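Local structure of trehalose-6-phosphate phosphatase (Neosartorya fumigata, 5DXL) at residues A9-Q14 against I266-N271; F23-D28 against N60-I65; E210-L215 against G236-V241; M224-K229 against Q249-W254. The protein belongs to the trehalose-phosphatase family of the HAD clan, pairing a Rossmann-like alpha/beta core with a smaller four-stranded sheet. One frame throughout, in Å; residues are numbered along the deposited sequence.

Interaction 1 (A9-Q14 against I266-N271); sequences AKLLKQ and ISMLNN
Where the N-terminal helix 8-17 packs beside helix 259-270, near the C-terminal end of the chain, Leu11 and Leu12 meet Met268, present as selenomethionine, and Leu269. The local axes come within 10.4 Å of each other and their N-to-C directions differ by 39°, and side chains alone bridge the distance. Leu11 carries its CG anti to the backbone N (chi1 -174°), and its CD2 touches two partners at once: Met268 CE at 4.0 Å and Leu269 CD2 at 4.1 Å. The chain of Met268 is bent at its last torsion (chi3 75°), which places CE by the leucines; the same methyl lies 4.3 Å from Leu12 CB. Leu269 CD2 also meets Leu12 CD1, at 4.0 Å. Leu12 and Leu269 run past each other in opposite directions, whereas Leu11 crosses Leu269 at about a right angle. Beyond the pair, Leu11 rests on Phe211 and Phe239 of the central sheet, and Asn270 ND2 bonds Thr50 O of helix 45-56. No hydrogen bond links the two segments: methyl and methylene groups make every contact, so the helices are joined across this small, partly buried interface by dispersion and burial of apolar surface.

Interaction 2 (F23-D28 against N60-I65); sequences FMFDYD and NAVWII
Phe23 and Phe25 exchange four backbone hydrogen bonds with Ala61, Trp63 and Ile65, the outer two being Phe23 N to Ala61 O (2.8 Å) and Ile65 N to Phe25 O (2.8 Å). This is the parallel ladder pairing Phe23 with Val62, Met24 with Trp63 and Phe25 with Ile64. On the phenylalanine side, Asn60 OD1 lies in the plane of the Phe23 ring, at its edge, 3.6 Å from Phe23 CE2, with the amide turned 78° from the ring. Phe25 CE2 reaches Val62 CG1 at 4.0 Å, while Ile64 CD1 sits at the ring edge, 4.0 Å from Phe25 CD2. On the other face, Met24 and Ile65 lie side by side; an extended chi2 (170°) carries Ile65 CD1 to within 3.8 Å of Met24 CB.

Further out, Arg21 NH1 bonds Asn60 OD1, and Leu54 O and Tyr15 OH bond its ND2, fixing the amide beside the ring. Helix 45-56 covers the phenylalanines; helix 190-199 covers Met24, Trp63 and Ile65. Asp26 OD1 and Ile65 O, two acceptors 3.3 Å apart, are both met by Lys190 NZ, through a salt bridge to the carboxylate and a hydrogen bond to the carbonyl. Strand 21-25, helix 45-56 and strand 60-65 make a beta-alpha-beta unit, and the Asp26-Tyr27-Asp28 sequence following Phe25 matches the Asp-x-Asp signature at which HAD proteins typically build their active site.

Interaction 3 (E210-L215 against G236-V241); sequences EFVLCL and GHVFSV
Phe239 reaches across to Phe211, Val212 and Leu213 with its CB and one edge of its ring. Its CB lies 3.7 Å from Val212 O and 4.0 Å from Leu213 CD1. CG stands anti to the carbonyl carbon (chi1 -57°), beside the backbone N; the ring, turned by chi2 (84°), has its edge toward Val212 O, which lies in the ring plane 3.6 Å from Phe239 CD1. Farther out, Phe239 CE1 touches Phe211 CE1 at 4.0 Å; the ring planes are 38° apart, an oblique meeting. Along the same face, Leu213 CD1 packs on Val241 CG2 (3.7 Å), and Leu215 runs beside Val241, pointing the same way, its CD2 3.5 Å from Val241 CB. At the start of the pair, Glu210 O stands over one face of the His237 ring, 3.4 Å from His237 CG, and also accepts a bond from Gln14 NE2.

The backbones are tied by four hydrogen bonds: Val212 and Cys214 each give and take one, and Val241 N meets Cys214 O head on (2.8 Å). Leu11 of helix 8-17 covers the two phenylalanines, while Met224 and Leu228 pack on Cys214 from the other side. Strand 211-216, helix 222-229 and strand 238-243 thus form a parallel beta-alpha-beta unit, the repeating element of a Rossmann-like HAD core.

Interaction 4 (M224-K229 against Q249-W254); sequences MFRALK and QTEASW
Lys229 NZ is gripped by Glu251 OE1 at 3.0 Å and by water 1 at 2.9 Å, and the water passes the link on to Glu251 O. The ammonium approaches OE1 on its syn side, 34° out of the carboxylate plane. Glu251 is bent at chi2 (-80°), swinging its CD back over Arg226, whose CG lies 3.5 Å from it. Arg226 NE forms a salt bridge with Glu251 OE2 at 3.3 Å, its hydrogen bond weak because the N-H is bent away (122°), and Glu251 CG lies over one face of the guanidinium. Arg226 has a second carboxylate partner, Asp223, at NH1.

Deeper in, Ala252 CB makes a CH-pi contact with Phe225, 3.9 Å from the ring centroid. Ala252 N bonds Thr250 OG1 (3.0 Å) in an ST turn, and Glu222 of the same helix binds both Thr250 OG1 and Glu251 N. One carboxylate thus faces two cations at the exposed side of the contact, which probably favours its ionised form, while an alanine methyl on a phenylalanine face joins loop to helix inside.

In the fold
Interactions 2 and 3 share the central mixed sheet: strands 21-25 and 211-216 are neighbours in it, Met24 N and O pairing with Leu213 O and Leu215 N, and their centres lie about 12 Å apart. Along the chain 2 closes before 3 opens, 3 and 4 interleave, and interaction 1 spans all three. Helices 8-17 and 259-270 pack on the sheet side bearing Phe23, Phe25, Phe211 and Phe239; helix 222-229 covers the opposite side, where Met24 CE touches Leu228 CD1. Interaction 4 is about 10 Å from 3, centre to centre, joined through Ser240 O and Ser253 N. Helices thus sandwich the parallel middle of the sheet, with the N-terminal helix 8-17 and helix 259-270 brought onto the same layer.

Interaction 1 (A9-Q14 against I266-N271)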
loop_
_atom_site.group_PDB
_atom_site.type_symbol
_atom_site.label_atom_id
_atom_site.label_comp_id
_atom_site.label_asym_id
_atom_site.label_seq_id
_atom_site.Cartn_x
_atom_site.Cartn_y
_atom_site.Cartn_z
ATOM N N ALA A 9 13.152 -19.684 -8.673
ATOM C CA ALA A 9 14.597 -19.885 -8.765
ATOM C C ALA A 9 15.331 -18.558 -8.974
ATOM O O ALA A 9 16.344 -18.295 -8.317
ATOM C CB ALA A 9 14.933 -20.865 -9.888
ATOM N N LYS A 10 14.828 -17.721 -9.880
ATOM C CA LYS A 10 15.414 -16.403 -10.109
ATOM C C LYS A 10 15.331 -15.537 -8.856
ATOM O O LYS A 10 16.261 -14.800 -8.533
ATOM C CB LYS A 10 14.723 -15.678 -11.261
ATOM C CG LYS A 10 15.140 -16.162 -12.636
ATOM C CD LYS A 10 14.535 -15.272 -13.712
ATOM C CE LYS A 10 14.972 -15.707 -15.106
ATOM N NZ LYS A 10 14.214 -14.969 -16.161
ATOM N N LEU A 11 14.195 -15.617 -8.171
ATOM C CA LEU A 11 13.987 -14.850 -6.950
ATOM C C LEU A 11 15.012 -15.224 -5.888
ATOM O O LEU A 11 15.641 -14.351 -5.282
ATOM C CB LEU A 11 12.574 -15.084 -6.411
ATOM C CG LEU A 11 12.169 -14.221 -5.213
ATOM C CD1 LEU A 11 11.825 -12.807 -5.666
ATOM C CD2 LEU A 11 11.017 -14.855 -4.454
ATOM N N LEU A 12 15.154 -16.525 -5.660
ATOM C CA LEU A 12 16.050 -17.021 -4.625
ATOM C C LEU A 12 17.498 -16.647 -4.949
ATOM O O LEU A 12 18.261 -16.248 -4.067
ATOM C CB LEU A 12 15.903 -18.534 -4.480
ATOM C CG LEU A 12 16.808 -19.175 -3.434
ATOM C CD1 LEU A 12 16.492 -18.597 -2.061
ATOM C CD2 LEU A 12 16.659 -20.691 -3.454
ATOM N N LYS A 13 17.869 -16.756 -6.220
ATOM C CA LYS A 13 19.225 -16.420 -6.635
ATOM C C LYS A 13 19.560 -14.952 -6.348
ATOM O O LYS A 13 20.629 -14.645 -5.811
ATOM C CB LYS A 13 19.420 -16.726 -8.122
ATOM C CG LYS A 13 20.851 -16.540 -8.606
ATOM C CD LYS A 13 20.964 -16.759 -10.114
ATOM C CE LYS A 13 22.402 -16.577 -10.575
ATOM N NZ LYS A 13 22.520 -16.559 -12.055
ATOM N N GLN A 14 18.652 -14.041 -6.676
ATOM C CA GLN A 14 18.935 -12.634 -6.429
ATOM C C GLN A 14 18.872 -12.313 -4.929
ATOM O O GLN A 14 19.615 -11.468 -4.447
ATOM C CB GLN A 14 17.980 -11.737 -7.220
ATOM C CG GLN A 14 18.350 -10.263 -7.200
ATOM C CD GLN A 14 19.777 -9.995 -7.699
ATOM O OE1 GLN A 14 20.333 -10.767 -8.487
ATOM N NE2 GLN A 14 20.365 -8.895 -7.241
ATOM N N ILE A 266 7.813 -16.808 0.633
ATOM C CA ILE A 266 8.607 -16.185 1.688
ATOM C C ILE A 266 9.291 -17.264 2.538
ATOM O O ILE A 266 10.448 -17.105 2.921
ATOM C CB ILE A 266 7.748 -15.258 2.565
ATOM C CG1 ILE A 266 7.172 -14.135 1.705
ATOM C CG2 ILE A 266 8.594 -14.647 3.677
ATOM C CD1 ILE A 266 6.039 -13.383 2.375
ATOM N N SER A 267 8.596 -18.373 2.795
ATOM C CA SER A 267 9.212 -19.502 3.514
ATOM C C SER A 267 10.444 -20.032 2.789
ATOM O O SER A 267 11.458 -20.334 3.429
ATOM C CB SER A 267 8.199 -20.628 3.709
ATOM O OG SER A 267 7.143 -20.197 4.544
HETATM N N MSE A 268 10.367 -20.130 1.464
HETATM C CA MSE A 268 11.516 -20.563 0.672
HETATM C C MSE A 268 12.696 -19.631 0.916
HETATM O O MSE A 268 13.826 -20.089 1.099
HETATM C CB MSE A 268 11.184 -20.606 -0.827
HETATM C CG MSE A 268 12.429 -20.793 -1.735
HETATM SE SE MSE A 268 11.896 -20.604 -3.598
HETATM C CE MSE A 268 11.695 -18.651 -3.539
ATOM N N LEU A 269 12.443 -18.321 0.930
ATOM C CA LEU A 269 13.529 -17.376 1.170
ATOM C C LEU A 269 14.090 -17.554 2.582
ATOM O O LEU A 269 15.318 -17.563 2.782
ATOM C CB LEU A 269 13.058 -15.931 0.965
ATOM C CG LEU A 269 12.572 -15.592 -0.444
ATOM C CD1 LEU A 269 12.157 -14.127 -0.477
ATOM C CD2 LEU A 269 13.649 -15.869 -1.493
ATOM N N ASN A 270 13.199 -17.726 3.553
ATOM C CA ASN A 270 13.609 -17.942 4.941
ATOM C C ASN A 270 14.470 -19.183 5.096
ATOM O O ASN A 270 15.407 -19.195 5.894
ATOM C CB ASN A 270 12.396 -18.073 5.862
ATOM C CG ASN A 270 11.689 -16.743 6.117
ATOM O OD1 ASN A 270 12.263 -15.676 5.941
ATOM N ND2 ASN A 270 10.440 -16.819 6.561
ATOM N N ASN A 271 14.148 -20.227 4.341
ATOM C CA ASN A 271 14.862 -21.498 4.466
ATOM C C ASN A 271 16.253 -21.473 3.859
ATOM O O ASN A 271 16.983 -22.469 3.942
ATOM C CB ASN A 271 14.041 -22.620 3.837
ATOM C CG ASN A 271 12.808 -22.953 4.648
ATOM O OD1 ASN A 271 12.739 -22.649 5.839
ATOM N ND2 ASN A 271 11.826 -23.584 4.008
#

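Interaction 2 (F23-D28 against N60-I65)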
loop_
_atom_site.group_PDB
_atom_site.type_symbol
_atom_site.label_atom_id
_atom_site.label_comp_id
_atom_site.label_asym_id
_atom_site.label_seq_id
_atom_site.Cartn_x
_atom_site.Cartn_y
_atom_site.Cartn_z
ATOM N N PHE A 23 11.336 -5.492 1.234
ATOM C CA PHE A 23 10.056 -6.189 1.045
ATOM C C PHE A 23 8.900 -5.243 1.325
ATOM O O PHE A 23 8.892 -4.560 2.352
ATOM C CB PHE A 23 9.950 -7.397 1.981
ATOM C CG PHE A 23 10.936 -8.494 1.686
ATOM C CD1 PHE A 23 10.577 -9.567 0.893
ATOM C CD2 PHE A 23 12.216 -8.466 2.230
ATOM C CE1 PHE A 23 11.480 -10.588 0.627
ATOM C CE2 PHE A 23 13.125 -9.482 1.959
ATOM C CZ PHE A 23 12.757 -10.547 1.175
HETATM N N MSE A 24 7.933 -5.168 0.416
HETATM C CA MSE A 24 6.739 -4.373 0.656
HETATM C C MSE A 24 5.520 -5.242 0.364
HETATM O O MSE A 24 5.306 -5.651 -0.780
HETATM C CB MSE A 24 6.760 -3.100 -0.211
HETATM C CG MSE A 24 7.949 -2.201 0.119
HETATM SE SE MSE A 24 8.099 -0.553 -0.952
HETATM C CE MSE A 24 8.426 -1.321 -2.696
ATOM N N PHE A 25 4.744 -5.531 1.405
ATOM C CA PHE A 25 3.582 -6.414 1.298
ATOM C C PHE A 25 2.289 -5.712 1.655
ATOM O O PHE A 25 2.199 -5.131 2.733
ATOM C CB PHE A 25 3.697 -7.596 2.276
ATOM C CG PHE A 25 4.971 -8.384 2.169
ATOM C CD1 PHE A 25 5.541 -8.686 0.943
ATOM C CD2 PHE A 25 5.585 -8.837 3.311
ATOM C CE1 PHE A 25 6.718 -9.442 0.876
ATOM C CE2 PHE A 25 6.749 -9.606 3.255
ATOM C CZ PHE A 25 7.306 -9.913 2.045
ATOM N N ASP A 26 1.277 -5.800 0.793
ATOM C CA ASP A 26 -0.084 -5.571 1.258
ATOM C C ASP A 26 -0.395 -6.721 2.220
ATOM O O ASP A 26 0.278 -7.754 2.193
ATOM C CB ASP A 26 -1.060 -5.512 0.068
ATOM C CG ASP A 26 -2.430 -4.927 0.426
ATOM O OD1 ASP A 26 -2.691 -4.587 1.588
ATOM O OD2 ASP A 26 -3.258 -4.799 -0.497
ATOM N N TYR A 27 -1.385 -6.541 3.092
ATOM C CA TYR A 27 -1.721 -7.599 4.038
ATOM C C TYR A 27 -2.952 -8.395 3.560
ATOM O O TYR A 27 -2.819 -9.522 3.081
ATOM C CB TYR A 27 -1.952 -7.028 5.453
ATOM C CG TYR A 27 -2.379 -8.107 6.404
ATOM C CD1 TYR A 27 -1.503 -9.132 6.737
ATOM C CD2 TYR A 27 -3.665 -8.136 6.922
ATOM C CE1 TYR A 27 -1.889 -10.161 7.577
ATOM C CE2 TYR A 27 -4.067 -9.165 7.767
ATOM C CZ TYR A 27 -3.173 -10.171 8.082
ATOM O OH TYR A 27 -3.555 -11.192 8.918
ATOM N N ASP A 28 -4.138 -7.816 3.688
ATOM C CA ASP A 28 -5.349 -8.523 3.271
ATOM C C ASP A 28 -5.318 -8.873 1.793
ATOM O O ASP A 28 -4.921 -8.060 0.968
ATOM C CB ASP A 28 -6.588 -7.676 3.571
ATOM C CG ASP A 28 -6.857 -7.569 5.051
ATOM O OD1 ASP A 28 -7.307 -8.577 5.640
ATOM O OD2 ASP A 28 -6.597 -6.500 5.633
ATOM N N ASN A 60 17.315 -7.542 5.688
ATOM C CA ASN A 60 15.971 -7.312 5.145
ATOM C C ASN A 60 15.300 -6.106 5.786
ATOM O O ASN A 60 15.367 -5.910 6.995
ATOM C CB ASN A 60 15.074 -8.542 5.353
ATOM C CG ASN A 60 15.613 -9.788 4.661
ATOM O OD1 ASN A 60 16.333 -9.696 3.672
ATOM N ND2 ASN A 60 15.247 -10.952 5.171
ATOM N N ALA A 61 14.640 -5.298 4.966
ATOM C CA ALA A 61 13.735 -4.280 5.474
ATOM C C ALA A 61 12.343 -4.735 5.064
ATOM O O ALA A 61 12.048 -4.817 3.868
ATOM C CB ALA A 61 14.059 -2.892 4.896
ATOM N N VAL A 62 11.507 -5.052 6.043
ATOM C CA VAL A 62 10.221 -5.680 5.758
ATOM C C VAL A 62 9.085 -4.742 6.138
ATOM O O VAL A 62 8.957 -4.344 7.303
ATOM C CB VAL A 62 10.073 -7.025 6.517
ATOM C CG1 VAL A 62 8.753 -7.692 6.165
ATOM C CG2 VAL A 62 11.242 -7.962 6.185
ATOM N N TRP A 63 8.276 -4.389 5.142
ATOM C CA TRP A 63 7.175 -3.446 5.320
ATOM C C TRP A 63 5.822 -4.080 5.057
ATOM O O TRP A 63 5.645 -4.792 4.059
ATOM C CB TRP A 63 7.346 -2.240 4.389
ATOM C CG TRP A 63 8.372 -1.284 4.905
ATOM C CD1 TRP A 63 9.716 -1.335 4.703
ATOM C CD2 TRP A 63 8.128 -0.157 5.749
ATOM N NE1 TRP A 63 10.333 -0.287 5.362
ATOM C CE2 TRP A 63 9.374 0.448 6.011
ATOM C CE3 TRP A 63 6.973 0.408 6.297
ATOM C CZ2 TRP A 63 9.493 1.594 6.797
ATOM C CZ3 TRP A 63 7.096 1.545 7.083
ATOM C CH2 TRP A 63 8.349 2.121 7.323
ATOM N N ILE A 64 4.875 -3.810 5.955
ATOM C CA ILE A 64 3.468 -4.138 5.739
ATOM C C ILE A 64 2.752 -2.821 5.406
ATOM O O ILE A 64 2.811 -1.875 6.196
ATOM C CB ILE A 64 2.824 -4.788 6.985
ATOM C CG1 ILE A 64 3.655 -5.960 7.521
ATOM C CG2 ILE A 64 1.381 -5.245 6.694
ATOM C CD1 ILE A 64 3.952 -7.030 6.488
ATOM N N ILE A 65 2.102 -2.751 4.241
ATOM C CA ILE A 65 1.478 -1.515 3.767
ATOM C C ILE A 65 0.001 -1.800 3.563
ATOM O O ILE A 65 -0.387 -2.425 2.587
ATOM C CB ILE A 65 2.154 -1.020 2.478
ATOM C CG1 ILE A 65 3.658 -0.857 2.715
ATOM C CG2 ILE A 65 1.557 0.317 2.024
ATOM C CD1 ILE A 65 4.449 -0.598 1.446
#

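Interaction 3 (E210-L215 against G236-V241)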
loop_
_atom_site.group_PDB
_atom_site.type_symbol
_atom_site.label_atom_id
_atom_site.label_comp_id
_atom_site.label_asym_id
_atom_site.label_seq_id
_atom_site.Cartn_x
_atom_site.Cartn_y
_atom_site.Cartn_z
ATOM N N GLU A 210 19.646 -4.396 -3.542
ATOM C CA GLU A 210 19.846 -5.213 -4.734
ATOM C C GLU A 210 18.716 -6.218 -4.901
ATOM O O GLU A 210 18.744 -7.052 -5.798
ATOM C CB GLU A 210 21.179 -5.959 -4.668
ATOM C CG GLU A 210 22.416 -5.080 -4.730
ATOM C CD GLU A 210 23.648 -5.828 -4.256
ATOM O OE1 GLU A 210 23.881 -5.868 -3.029
ATOM O OE2 GLU A 210 24.364 -6.400 -5.106
ATOM N N PHE A 211 17.727 -6.144 -4.015
ATOM C CA PHE A 211 16.584 -7.051 -4.086
ATOM C C PHE A 211 15.367 -6.317 -3.555
ATOM O O PHE A 211 15.384 -5.810 -2.435
ATOM C CB PHE A 211 16.858 -8.325 -3.283
ATOM C CG PHE A 211 15.705 -9.300 -3.232
ATOM C CD1 PHE A 211 15.659 -10.392 -4.083
ATOM C CD2 PHE A 211 14.684 -9.138 -2.297
ATOM C CE1 PHE A 211 14.613 -11.306 -4.019
ATOM C CE2 PHE A 211 13.634 -10.050 -2.228
ATOM C CZ PHE A 211 13.599 -11.130 -3.077
ATOM N N VAL A 212 14.317 -6.253 -4.367
ATOM C CA VAL A 212 13.038 -5.684 -3.940
ATOM C C VAL A 212 11.939 -6.664 -4.299
ATOM O O VAL A 212 11.830 -7.072 -5.452
ATOM C CB VAL A 212 12.737 -4.327 -4.607
ATOM C CG1 VAL A 212 11.412 -3.779 -4.109
ATOM C CG2 VAL A 212 13.868 -3.341 -4.338
ATOM N N LEU A 213 11.156 -7.076 -3.308
ATOM C CA LEU A 213 9.973 -7.896 -3.565
ATOM C C LEU A 213 8.754 -7.139 -3.093
ATOM O O LEU A 213 8.648 -6.781 -1.914
ATOM C CB LEU A 213 10.066 -9.243 -2.854
ATOM C CG LEU A 213 8.825 -10.152 -2.955
ATOM C CD1 LEU A 213 8.499 -10.541 -4.399
ATOM C CD2 LEU A 213 9.049 -11.418 -2.134
ATOM N N CYS A 214 7.838 -6.889 -4.019
ATOM C CA CYS A 214 6.663 -6.087 -3.736
ATOM C C CYS A 214 5.436 -6.876 -4.136
ATOM O O CYS A 214 5.308 -7.259 -5.296
ATOM C CB CYS A 214 6.742 -4.767 -4.494
ATOM S SG CYS A 214 5.292 -3.694 -4.360
ATOM N N LEU A 215 4.556 -7.121 -3.170
ATOM C CA LEU A 215 3.410 -8.016 -3.352
ATOM C C LEU A 215 2.093 -7.350 -2.989
ATOM O O LEU A 215 1.977 -6.707 -1.940
ATOM C CB LEU A 215 3.586 -9.276 -2.495
ATOM C CG LEU A 215 4.558 -10.322 -3.058
ATOM C CD1 LEU A 215 5.237 -11.095 -1.931
ATOM C CD2 LEU A 215 3.765 -11.275 -3.935
ATOM N N GLY A 236 16.386 -6.658 -13.042
ATOM C CA GLY A 236 16.584 -7.955 -12.426
ATOM C C GLY A 236 16.704 -7.907 -10.911
ATOM O O GLY A 236 16.816 -8.948 -10.268
ATOM N N HIS A 237 16.688 -6.701 -10.349
ATOM C CA HIS A 237 16.753 -6.526 -8.894
ATOM C C HIS A 237 15.358 -6.360 -8.286
ATOM O O HIS A 237 15.199 -6.406 -7.064
ATOM C CB HIS A 237 17.592 -5.300 -8.520
ATOM C CG HIS A 237 19.053 -5.436 -8.822
ATOM N ND1 HIS A 237 19.586 -6.532 -9.465
ATOM C CD2 HIS A 237 20.094 -4.617 -8.546
ATOM C CE1 HIS A 237 20.893 -6.380 -9.580
ATOM N NE2 HIS A 237 21.227 -5.224 -9.033
ATOM N N VAL A 238 14.361 -6.146 -9.136
ATOM C CA VAL A 238 13.018 -5.791 -8.676
ATOM C C VAL A 238 11.996 -6.826 -9.107
ATOM O O VAL A 238 11.917 -7.177 -10.282
ATOM C CB VAL A 238 12.583 -4.413 -9.212
ATOM C CG1 VAL A 238 11.148 -4.098 -8.804
ATOM C CG2 VAL A 238 13.528 -3.332 -8.726
ATOM N N PHE A 239 11.214 -7.314 -8.146
ATOM C CA PHE A 239 10.162 -8.280 -8.402
ATOM C C PHE A 239 8.840 -7.708 -7.916
ATOM O O PHE A 239 8.496 -7.826 -6.726
ATOM C CB PHE A 239 10.461 -9.619 -7.708
ATOM C CG PHE A 239 11.776 -10.228 -8.111
ATOM C CD1 PHE A 239 12.954 -9.831 -7.496
ATOM C CD2 PHE A 239 11.828 -11.207 -9.087
ATOM C CE1 PHE A 239 14.168 -10.389 -7.863
ATOM C CE2 PHE A 239 13.039 -11.777 -9.455
ATOM C CZ PHE A 239 14.211 -11.360 -8.839
ATOM N N SER A 240 8.115 -7.082 -8.837
ATOM C CA SER A 240 6.752 -6.620 -8.590
ATOM C C SER A 240 5.810 -7.756 -8.944
ATOM O O SER A 240 5.792 -8.236 -10.084
ATOM C CB SER A 240 6.419 -5.374 -9.410
ATOM O OG SER A 240 7.130 -4.235 -8.931
ATOM N N VAL A 241 5.044 -8.194 -7.952
ATOM C CA VAL A 241 4.265 -9.415 -8.077
ATOM C C VAL A 241 2.834 -9.181 -7.637
ATOM O O VAL A 241 2.590 -8.823 -6.491
ATOM C CB VAL A 241 4.864 -10.547 -7.213
ATOM C CG1 VAL A 241 4.151 -11.872 -7.492
ATOM C CG2 VAL A 241 6.369 -10.693 -7.428
#

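Interaction 4 (M224-K229 against Q249-W254)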
loop_
_atom_site.group_PDB
_atom_site.type_symbol
_atom_site.label_atom_id
_atom_site.label_comp_id
_atom_site.label_asym_id
_atom_site.label_seq_id
_atom_site.Cartn_x
_atom_site.Cartn_y
_atom_site.Cartn_z
HETATM N N MSE A 224 1.972 0.676 -6.345
HETATM C CA MSE A 224 3.305 0.269 -5.888
HETATM C C MSE A 224 4.121 -0.249 -7.068
HETATM O O MSE A 224 5.298 0.093 -7.204
HETATM C CB MSE A 224 3.227 -0.811 -4.803
HETATM C CG MSE A 224 2.535 -0.346 -3.536
HETATM SE SE MSE A 224 2.873 -1.529 -2.022
HETATM C CE MSE A 224 1.914 -3.123 -2.659
ATOM N N PHE A 225 3.497 -1.083 -7.899
ATOM C CA PHE A 225 4.195 -1.668 -9.047
ATOM C C PHE A 225 4.603 -0.563 -10.023
ATOM O O PHE A 225 5.719 -0.570 -10.547
ATOM C CB PHE A 225 3.331 -2.704 -9.776
ATOM C CG PHE A 225 2.718 -3.753 -8.881
ATOM C CD1 PHE A 225 3.398 -4.255 -7.778
ATOM C CD2 PHE A 225 1.445 -4.240 -9.158
ATOM C CE1 PHE A 225 2.815 -5.224 -6.957
ATOM C CE2 PHE A 225 0.853 -5.203 -8.350
ATOM C CZ PHE A 225 1.536 -5.703 -7.248
ATOM N N ARG A 226 3.693 0.382 -10.246
ATOM C CA ARG A 226 3.984 1.549 -11.086
ATOM C C ARG A 226 5.179 2.317 -10.560
ATOM O O ARG A 226 6.075 2.689 -11.315
ATOM C CB ARG A 226 2.780 2.493 -11.162
ATOM C CG ARG A 226 1.730 2.066 -12.136
ATOM C CD ARG A 226 0.685 3.165 -12.391
ATOM N NE ARG A 226 -0.434 2.593 -13.126
ATOM C CZ ARG A 226 -1.521 2.085 -12.551
ATOM N NH1 ARG A 226 -1.647 2.113 -11.231
ATOM N NH2 ARG A 226 -2.486 1.559 -13.294
ATOM N N ALA A 227 5.190 2.569 -9.256
ATOM C CA ALA A 227 6.278 3.319 -8.658
ATOM C C ALA A 227 7.617 2.615 -8.834
ATOM O O ALA A 227 8.636 3.257 -9.084
ATOM C CB ALA A 227 5.998 3.567 -7.172
ATOM N N LEU A 228 7.633 1.295 -8.688
ATOM C CA LEU A 228 8.883 0.566 -8.806
ATOM C C LEU A 228 9.390 0.574 -10.247
ATOM O O LEU A 228 10.593 0.554 -10.479
ATOM C CB LEU A 228 8.722 -0.863 -8.294
ATOM C CG LEU A 228 8.749 -0.938 -6.767
ATOM C CD1 LEU A 228 8.430 -2.349 -6.322
ATOM C CD2 LEU A 228 10.113 -0.521 -6.255
ATOM N N LYS A 229 8.474 0.629 -11.206
ATOM C CA LYS A 229 8.874 0.738 -12.613
ATOM C C LYS A 229 9.521 2.102 -12.882
ATOM O O LYS A 229 10.244 2.271 -13.867
ATOM C CB LYS A 229 7.672 0.496 -13.531
ATOM C CG LYS A 229 7.346 -0.978 -13.680
ATOM C CD LYS A 229 5.959 -1.224 -14.272
ATOM C CE LYS A 229 5.904 -0.913 -15.744
ATOM N NZ LYS A 229 4.640 -1.452 -16.338
ATOM N N GLN A 249 -4.550 -8.550 -15.947
ATOM C CA GLN A 249 -3.815 -7.413 -16.459
ATOM C C GLN A 249 -3.294 -6.612 -15.268
ATOM O O GLN A 249 -4.050 -6.300 -14.347
ATOM C CB GLN A 249 -4.722 -6.566 -17.350
ATOM C CG GLN A 249 -4.018 -5.471 -18.104
ATOM C CD GLN A 249 -4.935 -4.837 -19.138
ATOM O OE1 GLN A 249 -5.570 -5.537 -19.931
ATOM N NE2 GLN A 249 -5.024 -3.511 -19.121
ATOM N N THR A 250 -2.003 -6.308 -15.287
ATOM C CA THR A 250 -1.352 -5.729 -14.115
ATOM C C THR A 250 -0.094 -4.951 -14.499
ATOM O O THR A 250 0.522 -5.206 -15.539
ATOM C CB THR A 250 -0.991 -6.839 -13.099
ATOM O OG1 THR A 250 -0.370 -6.271 -11.935
ATOM C CG2 THR A 250 -0.038 -7.846 -13.724
ATOM N N GLU A 251 0.278 -4.004 -13.645
ATOM C CA GLU A 251 1.563 -3.321 -13.752
ATOM C C GLU A 251 2.725 -4.174 -13.223
ATOM O O GLU A 251 3.887 -3.872 -13.473
ATOM C CB GLU A 251 1.527 -1.993 -12.989
ATOM C CG GLU A 251 0.534 -0.972 -13.522
ATOM C CD GLU A 251 1.056 -0.222 -14.735
ATOM O OE1 GLU A 251 2.288 -0.186 -14.939
ATOM O OE2 GLU A 251 0.230 0.336 -15.484
ATOM N N ALA A 252 2.401 -5.233 -12.486
ATOM C CA ALA A 252 3.406 -6.176 -12.007
ATOM C C ALA A 252 4.016 -6.944 -13.175
ATOM O O ALA A 252 3.457 -6.952 -14.273
ATOM C CB ALA A 252 2.786 -7.158 -11.006
ATOM N N SER A 253 5.155 -7.584 -12.918
ATOM C CA SER A 253 5.853 -8.397 -13.921
ATOM C C SER A 253 5.598 -9.888 -13.717
ATOM O O SER A 253 5.904 -10.703 -14.585
ATOM C CB SER A 253 7.360 -8.125 -13.875
ATOM O OG SER A 253 7.637 -6.762 -14.142
ATOM N N TRP A 254 5.053 -10.234 -12.557
ATOM C CA TRP A 254 4.867 -11.617 -12.148
ATOM C C TRP A 254 3.563 -11.752 -11.394
ATOM O O TRP A 254 3.010 -10.750 -10.954
ATOM C CB TRP A 254 5.984 -12.080 -11.208
ATOM C CG TRP A 254 7.390 -11.796 -11.634
ATOM C CD1 TRP A 254 8.153 -10.716 -11.291
ATOM C CD2 TRP A 254 8.220 -12.640 -12.435
ATOM N NE1 TRP A 254 9.414 -10.833 -11.839
ATOM C CE2 TRP A 254 9.473 -12.000 -12.556
ATOM C CE3 TRP A 254 8.019 -13.866 -13.081
ATOM C CZ2 TRP A 254 10.522 -12.551 -13.286
ATOM C CZ3 TRP A 254 9.063 -14.414 -13.797
ATOM C CH2 TRP A 254 10.296 -13.756 -13.898
HETATM O O HOH W 1 4.222 -4.365 -16.216
#